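Long-range contacts in C2 toxin component I (Clostridium botulinum, PDB 2J3X), which acts as the enzymatic component of the binary C2 toxin, an ADP-ribosyltransferase whose target in this toxin family is actin: residues I156-T166 against I203-S214; L329-E340 against F398-I406. The protein carries 2 engineered substitutions. All coordinates share one frame; numbering follows the deposited sequence. Where two conformers were deposited one is given.

Overall arrangement
From the N terminus the chain first builds the ADP-ribosyltransferase exoenzyme family region that holds contact 1. There 156-166 leads into strand 162-168; the 36 residues between the segments, 23 of them in strands, run out and back, and 203-214 returns to lie parallel beside it, closing the first loop. Contact 2 opens only afterwards, in the second region of the same family: helix 326-336 and the turn after it meet strand 397-411 after a 57-residue excursion. The two loops follow in series, neither nesting nor crossing. The centres of contact 1 and contact 2 lie about 24 Å apart. Contact 1 joins two strands edge to edge, whereas contact 2 lays a helix on a five-stranded sheet and adds its end strand.

Contact 1 (I156-T166 against I203-S214); sequences INESVPVIVKT and IKGKDYILIEGS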
loop_
_atom_site.group_PDB
_atom_site.type_symbol
_atom_site.label_atom_id
_atom_site.label_comp_id
_atom_site.label_asym_id
_atom_site.label_seq_id
_atom_site.Cartn_x
_atom_site.Cartn_y
_atom_site.Cartn_z
ATOM N N ILE A 156 7.788 -18.254 13.528
ATOM C CA ILE A 156 6.348 -18.174 13.778
ATOM C C ILE A 156 6.079 -17.658 15.188
ATOM O O ILE A 156 6.569 -18.249 16.154
ATOM C CB ILE A 156 5.692 -19.531 13.554
ATOM C CG1 ILE A 156 5.881 -19.970 12.105
ATOM C CG2 ILE A 156 4.183 -19.496 13.961
ATOM C CD1 ILE A 156 5.537 -21.442 11.896
ATOM N N ASN A 157 5.357 -16.536 15.299
ATOM C CA ASN A 157 4.867 -16.029 16.580
ATOM C C ASN A 157 3.599 -16.805 16.928
ATOM O O ASN A 157 2.588 -16.667 16.240
ATOM C CB ASN A 157 4.534 -14.545 16.408
ATOM C CG ASN A 157 4.080 -13.883 17.706
ATOM O OD1 ASN A 157 3.597 -14.549 18.638
ATOM N ND2 ASN A 157 4.251 -12.557 17.774
ATOM N N GLU A 158 3.642 -17.628 17.985
ATOM C CA GLU A 158 2.524 -18.515 18.322
ATOM C C GLU A 158 1.251 -17.719 18.624
ATOM O O GLU A 158 0.134 -18.234 18.481
ATOM C CB GLU A 158 2.865 -19.413 19.523
ATOM C CG GLU A 158 2.953 -18.702 20.889
ATOM C CD GLU A 158 3.282 -19.650 22.046
ATOM O OE1 GLU A 158 3.692 -20.796 21.783
ATOM O OE2 GLU A 158 3.147 -19.248 23.230
ATOM N N SER A 159 1.424 -16.457 19.013
ATOM C CA SER A 159 0.252 -15.653 19.345
ATOM C C SER A 159 -0.492 -15.121 18.105
ATOM O O SER A 159 -1.590 -14.563 18.256
ATOM C CB SER A 159 0.628 -14.496 20.278
ATOM O OG SER A 159 1.286 -13.452 19.529
ATOM N N VAL A 160 0.117 -15.239 16.910
ATOM C CA VAL A 160 -0.444 -14.678 15.661
ATOM C C VAL A 160 -1.033 -15.889 14.922
ATOM O O VAL A 160 -0.299 -16.822 14.625
ATOM C CB VAL A 160 0.645 -13.990 14.829
ATOM C CG1 VAL A 160 0.087 -13.534 13.448
ATOM C CG2 VAL A 160 1.249 -12.747 15.611
ATOM N N PRO A 161 -2.368 -15.932 14.734
ATOM C CA PRO A 161 -3.052 -17.144 14.290
ATOM C C PRO A 161 -3.034 -17.397 12.776
ATOM O O PRO A 161 -3.683 -18.315 12.330
ATOM C CB PRO A 161 -4.479 -16.931 14.789
ATOM C CG PRO A 161 -4.652 -15.426 14.672
ATOM C CD PRO A 161 -3.349 -14.876 15.161
ATOM N N VAL A 162 -2.319 -16.563 12.024
ATOM C CA VAL A 162 -2.089 -16.840 10.584
ATOM C C VAL A 162 -0.605 -16.921 10.294
ATOM O O VAL A 162 0.229 -16.256 10.961
ATOM C CB VAL A 162 -2.751 -15.774 9.655
ATOM C CG1 VAL A 162 -4.239 -15.656 10.040
ATOM C CG2 VAL A 162 -1.991 -14.447 9.741
ATOM N N ILE A 163 -0.270 -17.714 9.283
ATOM C CA ILE A 163 1.132 -17.882 8.827
ATOM C C ILE A 163 1.037 -17.680 7.325
ATOM O O ILE A 163 0.201 -18.279 6.695
ATOM C CB ILE A 163 1.689 -19.293 9.154
ATOM C CG1 ILE A 163 1.842 -19.513 10.672
ATOM C CG2 ILE A 163 3.082 -19.493 8.551
ATOM C CD1 ILE A 163 1.920 -20.986 10.978
ATOM N N VAL A 164 1.880 -16.810 6.750
ATOM C CA VAL A 164 1.891 -16.612 5.340
ATOM C C VAL A 164 3.186 -17.110 4.748
ATOM O O VAL A 164 4.231 -16.567 5.057
ATOM C CB VAL A 164 1.717 -15.075 5.029
ATOM C CG1 VAL A 164 1.626 -14.826 3.512
ATOM C CG2 VAL A 164 0.426 -14.556 5.738
ATOM N N LYS A 165 3.095 -18.154 3.934
ATOM C CA LYS A 165 4.290 -18.827 3.335
ATOM C C LYS A 165 4.349 -18.425 1.855
ATOM O O LYS A 165 3.304 -18.348 1.194
ATOM C CB LYS A 165 4.111 -20.347 3.443
ATOM C CG LYS A 165 5.318 -21.155 3.015
ATOM C CD LYS A 165 5.072 -22.656 3.279
ATOM C CE LYS A 165 6.236 -23.455 2.856
ATOM N NZ LYS A 165 5.854 -24.895 3.195
ATOM N N THR A 166 5.536 -18.097 1.370
ATOM C CA THR A 166 5.697 -17.678 0.001
ATOM C C THR A 166 7.039 -18.172 -0.531
ATOM O O THR A 166 7.841 -18.711 0.202
ATOM C CB THR A 166 5.576 -16.132 -0.162
ATOM O OG1 THR A 166 5.444 -15.817 -1.557
ATOM C CG2 THR A 166 6.799 -15.419 0.398
ATOM N N ILE A 203 0.742 -26.829 14.432
ATOM C CA ILE A 203 2.175 -26.854 14.511
ATOM C C ILE A 203 2.534 -26.778 15.972
ATOM O O ILE A 203 2.097 -25.854 16.658
ATOM C CB ILE A 203 2.830 -25.635 13.786
ATOM C CG1 ILE A 203 2.557 -25.679 12.278
ATOM C CG2 ILE A 203 4.336 -25.589 14.082
ATOM C CD1 ILE A 203 2.934 -24.365 11.499
ATOM N N LYS A 204 3.346 -27.737 16.454
ATOM C CA LYS A 204 3.697 -27.831 17.895
ATOM C C LYS A 204 2.450 -27.619 18.777
ATOM O O LYS A 204 2.482 -26.863 19.769
ATOM C CB LYS A 204 4.815 -26.842 18.303
ATOM C CG LYS A 204 6.230 -27.085 17.690
ATOM C CD LYS A 204 7.287 -26.168 18.370
ATOM C CE LYS A 204 7.906 -26.796 19.664
ATOM N NZ LYS A 204 8.873 -25.866 20.420
ATOM N N GLY A 205 1.358 -28.287 18.402
ATOM C CA GLY A 205 0.162 -28.325 19.228
ATOM C C GLY A 205 -0.659 -27.040 19.192
ATOM O O GLY A 205 -1.632 -26.898 19.958
ATOM N N LYS A 206 -0.289 -26.096 18.309
ATOM C CA LYS A 206 -1.100 -24.869 18.160
ATOM C C LYS A 206 -1.739 -24.791 16.767
ATOM O O LYS A 206 -1.131 -25.241 15.818
ATOM C CB LYS A 206 -0.223 -23.645 18.455
ATOM C CG LYS A 206 0.370 -23.686 19.890
ATOM C CD LYS A 206 0.452 -22.278 20.479
ATOM C CE LYS A 206 0.648 -22.310 21.987
ATOM N NZ LYS A 206 1.965 -22.964 22.323
ATOM N N ASP A 207 -2.945 -24.207 16.636
ATOM C CA ASP A 207 -3.623 -24.074 15.330
ATOM C C ASP A 207 -3.498 -22.714 14.648
ATOM O O ASP A 207 -3.516 -21.656 15.325
ATOM C CB ASP A 207 -5.088 -24.392 15.444
ATOM C CG ASP A 207 -5.307 -25.871 15.772
ATOM O OD1 ASP A 207 -4.398 -26.496 16.344
ATOM O OD2 ASP A 207 -6.357 -26.393 15.451
ATOM N N TYR A 208 -3.375 -22.775 13.315
ATOM C CA TYR A 208 -3.104 -21.580 12.497
ATOM C C TYR A 208 -3.833 -21.711 11.194
ATOM O O TYR A 208 -4.056 -22.821 10.672
ATOM C CB TYR A 208 -1.599 -21.470 12.148
ATOM C CG TYR A 208 -0.695 -21.399 13.317
ATOM C CD1 TYR A 208 -0.209 -22.564 13.933
ATOM C CD2 TYR A 208 -0.248 -20.143 13.803
ATOM C CE1 TYR A 208 0.687 -22.466 15.044
ATOM C CE2 TYR A 208 0.649 -20.057 14.889
ATOM C CZ TYR A 208 1.091 -21.204 15.504
ATOM O OH TYR A 208 1.987 -21.148 16.577
ATOM N N ILE A 209 -4.207 -20.581 10.616
ATOM C CA ILE A 209 -4.528 -20.612 9.194
ATOM C C ILE A 209 -3.192 -20.407 8.438
ATOM O O ILE A 209 -2.518 -19.377 8.599
ATOM C CB ILE A 209 -5.540 -19.526 8.801
ATOM C CG1 ILE A 209 -6.924 -19.867 9.418
ATOM C CG2 ILE A 209 -5.702 -19.471 7.231
ATOM C CD1 ILE A 209 -8.017 -18.791 9.144
ATOM N N LEU A 210 -2.821 -21.410 7.623
ATOM C CA LEU A 210 -1.590 -21.358 6.815
ATOM C C LEU A 210 -2.034 -20.899 5.439
ATOM O O LEU A 210 -2.835 -21.552 4.760
ATOM C CB LEU A 210 -0.947 -22.747 6.738
ATOM C CG LEU A 210 0.282 -22.871 5.824
ATOM C CD1 LEU A 210 1.469 -21.989 6.347
ATOM C CD2 LEU A 210 0.646 -24.397 5.773
ATOM N N ILE A 211 -1.481 -19.768 5.039
ATOM C CA ILE A 211 -1.823 -19.141 3.772
ATOM C C ILE A 211 -0.639 -19.281 2.858
ATOM O O ILE A 211 0.492 -18.913 3.236
ATOM C CB ILE A 211 -2.135 -17.639 3.974
ATOM C CG1 ILE A 211 -3.339 -17.459 4.907
ATOM C CG2 ILE A 211 -2.272 -16.911 2.577
ATOM C CD1 ILE A 211 -3.396 -16.062 5.539
ATOM N N GLU A 212 -0.874 -19.812 1.661
ATOM C CA GLU A 212 0.154 -19.773 0.603
ATOM C C GLU A 212 -0.092 -18.508 -0.214
ATOM O O GLU A 212 -1.172 -18.317 -0.782
ATOM C CB GLU A 212 0.006 -20.966 -0.349
ATOM C CG GLU A 212 0.065 -22.325 0.313
ATOM C CD GLU A 212 1.397 -22.616 1.026
ATOM O OE1 GLU A 212 2.456 -22.050 0.624
ATOM O OE2 GLU A 212 1.357 -23.441 1.984
ATOM N N GLY A 213 0.906 -17.640 -0.254
ATOM C CA GLY A 213 0.767 -16.373 -1.017
ATOM C C GLY A 213 1.792 -16.224 -2.101
ATOM O O GLY A 213 2.921 -16.747 -1.981
ATOM N N SER A 214 1.441 -15.476 -3.146
ATOM C CA SER A 214 2.417 -15.171 -4.201
ATOM C C SER A 214 2.955 -13.805 -3.951
ATOM O O SER A 214 2.195 -12.891 -3.682
ATOM C CB SER A 214 1.782 -15.105 -5.627
ATOM O OG SER A 214 1.240 -16.347 -5.936
HETATM O O HOH W 1 3.563 -20.461 -1.127
HETATM O O HOH W 2 3.427 -25.569 2.071
#
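I156 sets its CG2 methyl against the Y208 ring, 3.7 Å from CE2, while its CD1 meets CD1 of I203; branched aliphatic chains suit this partly covered margin. In the type I turn N157-V160, one of the two deposited conformers of E158 extends to K206 near solvent, so their salt bridge is doubtful. The carbonyl O of V160 lies at the edge of the Y208 ring, in its plane. From P161 onward the backbones pair as parallel strands: P161 O accepts from I209 N, and I163 bonds through its N to I209 O and through its O to I211 N. With CG1 beside its backbone N (chi1 -67°), I163 carries CD1 over one face of Y208, a CH-pi contact 3.9 Å from the ring centroid, and tip to tip with I203 CD1. On the other face of the sheet, beta-branched V162 and V164 fill buried space against I211 CD1. K165 runs fully extended beside E212, both long enough to reach partly exposed ends, where one water joins K165 NZ to E212 OE2. At T166 the hydroxyl OG1 donates its proton to G213 O at 2.7 Å, from above the carbonyl plane. Beyond these two strands, 98-102 bonds to 162-168 and 191-203 to 206-216, so both are interior, and helix 126-136 covers I209 and I211.

Contact 2 (L329-E340 against F398-I406); sequences LNEFIDKWTGKE and FKIFRITPI. With SO4 (sulfate ion), chain R.
In the second ADP-ribosyltransferase exoenzyme region, helix-on-sheet packing turns here into an edge-strand pairing: helix 329-336 runs antiparallel to strand 398-406, then a type II turn, W336-K339, brings in E340, on the outermost strand 340-341 of the sheet. L329 lays CD1 and CD2 on P405 CB. I333 slides past I403 in the opposite direction, CG1 lying 3.8 Å from I403 CG2, and rests CD1 on P405 CG. The long arm of I403, with CG1 beside its backbone N (chi1 -62°), brings CD1 to 3.6 Å from W336 CB and close to the F332 ring; a branched aliphatic chain can serve several neighbours at once. I400 tucks under the turn, its CB 3.5 Å from W336 O. G338 has positive phi, a backbone shape that glycine takes easily. Its N donates to I400 O at 2.7 Å from above the carbonyl plane, and its O accepts from K399 NZ at 2.8 Å. K339 O takes I400 N nearly straight on. T337 OG1 donates to I333 O at 2.6 Å, sharing that acceptor with T337 N from the opposite face, and a water links OG1 to I403 N. Apolar chains thus carry the helix half, while G338 N, G338 O and K339 O are met by the strand backbone and K399; a sulfate, probably from the crystallisation liquor, shows only that K339 NZ and E340 N can bind an anion.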
loop_
_atom_site.group_PDB
_atom_site.type_symbol
_atom_site.label_atom_id
_atom_site.label_comp_id
_atom_site.label_asym_id
_atom_site.label_seq_id
_atom_site.Cartn_x
_atom_site.Cartn_y
_atom_site.Cartn_z
ATOM N N LEU A 329 -7.850 4.895 16.109
ATOM C CA LEU A 329 -7.395 4.175 14.919
ATOM C C LEU A 329 -8.149 2.850 14.857
ATOM O O LEU A 329 -8.647 2.482 13.806
ATOM C CB LEU A 329 -5.901 3.924 14.987
ATOM C CG LEU A 329 -5.025 5.171 14.698
ATOM C CD1 LEU A 329 -3.564 4.845 15.037
ATOM C CD2 LEU A 329 -5.118 5.541 13.167
ATOM N N ASN A 330 -8.239 2.133 15.973
ATOM C CA ASN A 330 -8.940 0.838 15.961
ATOM C C ASN A 330 -10.398 0.957 15.639
ATOM O O ASN A 330 -10.948 0.120 14.885
ATOM C CB ASN A 330 -8.739 0.050 17.268
ATOM C CG ASN A 330 -7.274 -0.392 17.475
ATOM O OD1 ASN A 330 -6.522 -0.600 16.520
ATOM N ND2 ASN A 330 -6.870 -0.522 18.746
ATOM N N GLU A 331 -11.041 1.994 16.195
ATOM C CA GLU A 331 -12.436 2.205 15.907
ATOM C C GLU A 331 -12.639 2.419 14.410
ATOM O O GLU A 331 -13.533 1.835 13.799
ATOM C CB GLU A 331 -12.945 3.437 16.674
ATOM C CG GLU A 331 -13.113 3.125 18.173
ATOM C CD GLU A 331 -13.109 4.388 19.030
ATOM O OE1 GLU A 331 -13.139 5.506 18.457
ATOM O OE2 GLU A 331 -13.071 4.235 20.280
ATOM N N PHE A 332 -11.833 3.307 13.847
ATOM C CA PHE A 332 -11.991 3.669 12.440
ATOM C C PHE A 332 -11.713 2.469 11.513
ATOM O O PHE A 332 -12.455 2.249 10.564
ATOM C CB PHE A 332 -11.051 4.852 12.069
ATOM C CG PHE A 332 -11.195 5.289 10.643
ATOM C CD1 PHE A 332 -12.203 6.212 10.294
ATOM C CD2 PHE A 332 -10.315 4.807 9.644
ATOM C CE1 PHE A 332 -12.371 6.626 8.980
ATOM C CE2 PHE A 332 -10.470 5.232 8.292
ATOM C CZ PHE A 332 -11.518 6.102 7.945
ATOM N N ILE A 333 -10.638 1.738 11.804
ATOM C CA ILE A 333 -10.258 0.579 10.977
ATOM C C ILE A 333 -11.357 -0.470 11.060
ATOM O O ILE A 333 -11.789 -1.017 10.015
ATOM C CB ILE A 333 -8.905 0.027 11.423
ATOM C CG1 ILE A 333 -7.813 1.054 11.082
ATOM C CG2 ILE A 333 -8.616 -1.383 10.772
ATOM C CD1 ILE A 333 -6.484 0.903 11.880
ATOM N N ASP A 334 -11.865 -0.711 12.273
ATOM C CA ASP A 334 -12.885 -1.772 12.443
ATOM C C ASP A 334 -14.190 -1.423 11.733
ATOM O O ASP A 334 -14.858 -2.282 11.106
ATOM C CB ASP A 334 -13.123 -2.057 13.920
ATOM C CG ASP A 334 -11.974 -2.841 14.546
ATOM O OD1 ASP A 334 -10.963 -3.134 13.860
ATOM O OD2 ASP A 334 -12.090 -3.141 15.733
ATOM N N LYS A 335 -14.567 -0.150 11.820
ATOM C CA LYS A 335 -15.791 0.287 11.165
ATOM C C LYS A 335 -15.690 0.288 9.644
ATOM O O LYS A 335 -16.617 -0.146 8.929
ATOM C CB LYS A 335 -16.189 1.688 11.650
ATOM C CG LYS A 335 -17.400 2.218 10.909
ATOM C CD LYS A 335 -17.851 3.515 11.481
ATOM C CE LYS A 335 -18.969 4.037 10.600
ATOM N NZ LYS A 335 -19.490 5.385 11.090
ATOM N N TRP A 336 -14.575 0.785 9.125
ATOM C CA TRP A 336 -14.547 1.145 7.683
ATOM C C TRP A 336 -13.964 0.081 6.797
ATOM O O TRP A 336 -14.158 0.112 5.583
ATOM C CB TRP A 336 -13.830 2.497 7.458
ATOM C CG TRP A 336 -14.750 3.647 7.904
ATOM C CD1 TRP A 336 -14.803 4.247 9.139
ATOM C CD2 TRP A 336 -15.787 4.226 7.129
ATOM N NE1 TRP A 336 -15.837 5.179 9.168
ATOM C CE2 TRP A 336 -16.425 5.209 7.937
ATOM C CE3 TRP A 336 -16.212 4.052 5.806
ATOM C CZ2 TRP A 336 -17.481 5.962 7.469
ATOM C CZ3 TRP A 336 -17.259 4.819 5.334
ATOM C CH2 TRP A 336 -17.904 5.743 6.185
ATOM N N THR A 337 -13.240 -0.862 7.396
ATOM C CA THR A 337 -12.756 -1.965 6.568
ATOM C C THR A 337 -14.001 -2.656 6.022
ATOM O O THR A 337 -14.891 -3.077 6.791
ATOM C CB THR A 337 -11.894 -2.942 7.398
ATOM O OG1 THR A 337 -10.768 -2.243 7.925
ATOM C CG2 THR A 337 -11.345 -4.078 6.475
ATOM N N GLY A 338 -14.084 -2.807 4.697
ATOM C CA GLY A 338 -15.204 -3.545 4.136
ATOM C C GLY A 338 -16.341 -2.670 3.629
ATOM O O GLY A 338 -17.245 -3.164 2.936
ATOM N N LYS A 339 -16.311 -1.380 3.945
ATOM C CA LYS A 339 -17.354 -0.469 3.529
ATOM C C LYS A 339 -17.095 0.082 2.141
ATOM O O LYS A 339 -15.964 0.119 1.680
ATOM C CB LYS A 339 -17.449 0.714 4.496
ATOM C CG LYS A 339 -18.003 0.304 5.858
ATOM C CD LYS A 339 -18.328 1.497 6.788
ATOM C CE LYS A 339 -19.545 2.320 6.340
ATOM N NZ LYS A 339 -20.823 1.508 6.391
ATOM N N GLU A 340 -18.178 0.532 1.524
ATOM C CA GLU A 340 -18.182 1.077 0.166
ATOM C C GLU A 340 -18.149 2.602 0.213
ATOM O O GLU A 340 -18.678 3.225 1.142
ATOM C CB GLU A 340 -19.431 0.615 -0.551
ATOM C CG GLU A 340 -19.398 -0.874 -0.706
ATOM C CD GLU A 340 -20.502 -1.439 -1.567
ATOM O OE1 GLU A 340 -21.382 -0.675 -2.067
ATOM O OE2 GLU A 340 -20.457 -2.688 -1.733
ATOM N N PHE A 398 -15.980 2.351 -4.830
ATOM C CA PHE A 398 -14.843 1.574 -4.311
ATOM C C PHE A 398 -15.238 0.855 -3.009
ATOM O O PHE A 398 -16.141 1.284 -2.303
ATOM C CB PHE A 398 -13.627 2.486 -4.018
ATOM C CG PHE A 398 -13.003 3.040 -5.250
ATOM C CD1 PHE A 398 -12.034 2.289 -5.960
ATOM C CD2 PHE A 398 -13.415 4.292 -5.746
ATOM C CE1 PHE A 398 -11.424 2.807 -7.137
ATOM C CE2 PHE A 398 -12.867 4.780 -6.944
ATOM C CZ PHE A 398 -11.887 4.062 -7.633
ATOM N N LYS A 399 -14.590 -0.263 -2.731
ATOM C CA LYS A 399 -14.783 -0.988 -1.494
ATOM C C LYS A 399 -13.432 -0.989 -0.788
ATOM O O LYS A 399 -12.427 -1.356 -1.389
ATOM C CB LYS A 399 -15.203 -2.451 -1.777
ATOM C CG LYS A 399 -15.441 -3.230 -0.501
ATOM C CD LYS A 399 -16.345 -4.492 -0.824
ATOM C CE LYS A 399 -16.177 -5.599 0.214
ATOM N NZ LYS A 399 -17.109 -5.521 1.402
ATOM N N ILE A 400 -13.391 -0.502 0.464
ATOM C CA ILE A 400 -12.209 -0.548 1.271
ATOM C C ILE A 400 -11.927 -1.943 1.726
ATOM O O ILE A 400 -12.813 -2.608 2.272
ATOM C CB ILE A 400 -12.426 0.331 2.565
ATOM C CG1 ILE A 400 -12.741 1.763 2.059
ATOM C CG2 ILE A 400 -11.215 0.284 3.458
ATOM C CD1 ILE A 400 -13.160 2.768 3.237
ATOM N N PHE A 401 -10.695 -2.381 1.502
ATOM C CA PHE A 401 -10.338 -3.715 1.976
ATOM C C PHE A 401 -9.217 -3.734 2.992
ATOM O O PHE A 401 -8.951 -4.792 3.591
ATOM C CB PHE A 401 -10.113 -4.656 0.749
ATOM C CG PHE A 401 -8.875 -4.332 -0.036
ATOM C CD1 PHE A 401 -7.581 -4.831 0.405
ATOM C CD2 PHE A 401 -8.952 -3.521 -1.184
ATOM C CE1 PHE A 401 -6.398 -4.495 -0.333
ATOM C CE2 PHE A 401 -7.750 -3.183 -1.920
ATOM C CZ PHE A 401 -6.504 -3.647 -1.478
ATOM N N ARG A 402 -8.545 -2.603 3.249
ATOM C CA ARG A 402 -7.585 -2.567 4.355
ATOM C C ARG A 402 -7.276 -1.107 4.634
ATOM O O ARG A 402 -7.332 -0.267 3.730
ATOM C CB ARG A 402 -6.281 -3.276 3.930
ATOM C CG ARG A 402 -5.245 -3.381 5.058
ATOM C CD ARG A 402 -3.997 -4.193 4.562
ATOM N NE ARG A 402 -3.259 -3.419 3.541
ATOM C CZ ARG A 402 -1.949 -3.550 3.263
ATOM N NH1 ARG A 402 -1.210 -4.491 3.876
ATOM N NH2 ARG A 402 -1.378 -2.706 2.389
ATOM N N ILE A 403 -6.968 -0.823 5.888
ATOM C CA ILE A 403 -6.659 0.521 6.330
ATOM C C ILE A 403 -5.476 0.384 7.224
ATOM O O ILE A 403 -5.495 -0.337 8.245
ATOM C CB ILE A 403 -7.850 1.167 7.133
ATOM C CG1 ILE A 403 -9.063 1.281 6.237
ATOM C CG2 ILE A 403 -7.446 2.603 7.602
ATOM C CD1 ILE A 403 -10.389 1.437 7.052
ATOM N N THR A 404 -4.414 1.091 6.844
ATOM C CA THR A 404 -3.133 1.018 7.528
ATOM C C THR A 404 -2.746 2.352 8.190
ATOM O O THR A 404 -2.604 3.346 7.488
ATOM C CB THR A 404 -2.037 0.692 6.483
ATOM O OG1 THR A 404 -2.353 -0.602 5.893
ATOM C CG2 THR A 404 -0.718 0.559 7.211
ATOM N N PRO A 405 -2.539 2.368 9.510
ATOM C CA PRO A 405 -2.118 3.678 10.136
ATOM C C PRO A 405 -0.657 3.999 9.803
ATOM O O PRO A 405 0.183 3.075 9.728
ATOM C CB PRO A 405 -2.189 3.390 11.660
ATOM C CG PRO A 405 -2.794 2.044 11.792
ATOM C CD PRO A 405 -2.621 1.284 10.486
ATOM N N ILE A 406 -0.339 5.286 9.669
ATOM C CA ILE A 406 1.024 5.707 9.437
ATOM C C ILE A 406 1.251 6.997 10.174
ATOM O O ILE A 406 0.292 7.606 10.682
ATOM C CB ILE A 406 1.289 5.966 7.934
ATOM C CG1 ILE A 406 0.405 7.130 7.396
ATOM C CG2 ILE A 406 1.067 4.677 7.091
ATOM C CD1 ILE A 406 0.922 7.728 6.075
HETATM S S SO4 R . -21.418 -0.369 3.031
HETATM O O1 SO4 R . -20.361 0.626 2.911
HETATM O O2 SO4 R . -20.883 -1.729 2.926
HETATM O O3 SO4 R . -22.066 -0.180 4.327
HETATM O O4 SO4 R . -22.414 -0.190 1.968
HETATM O O HOH W 3 -8.072 -2.996 7.491
#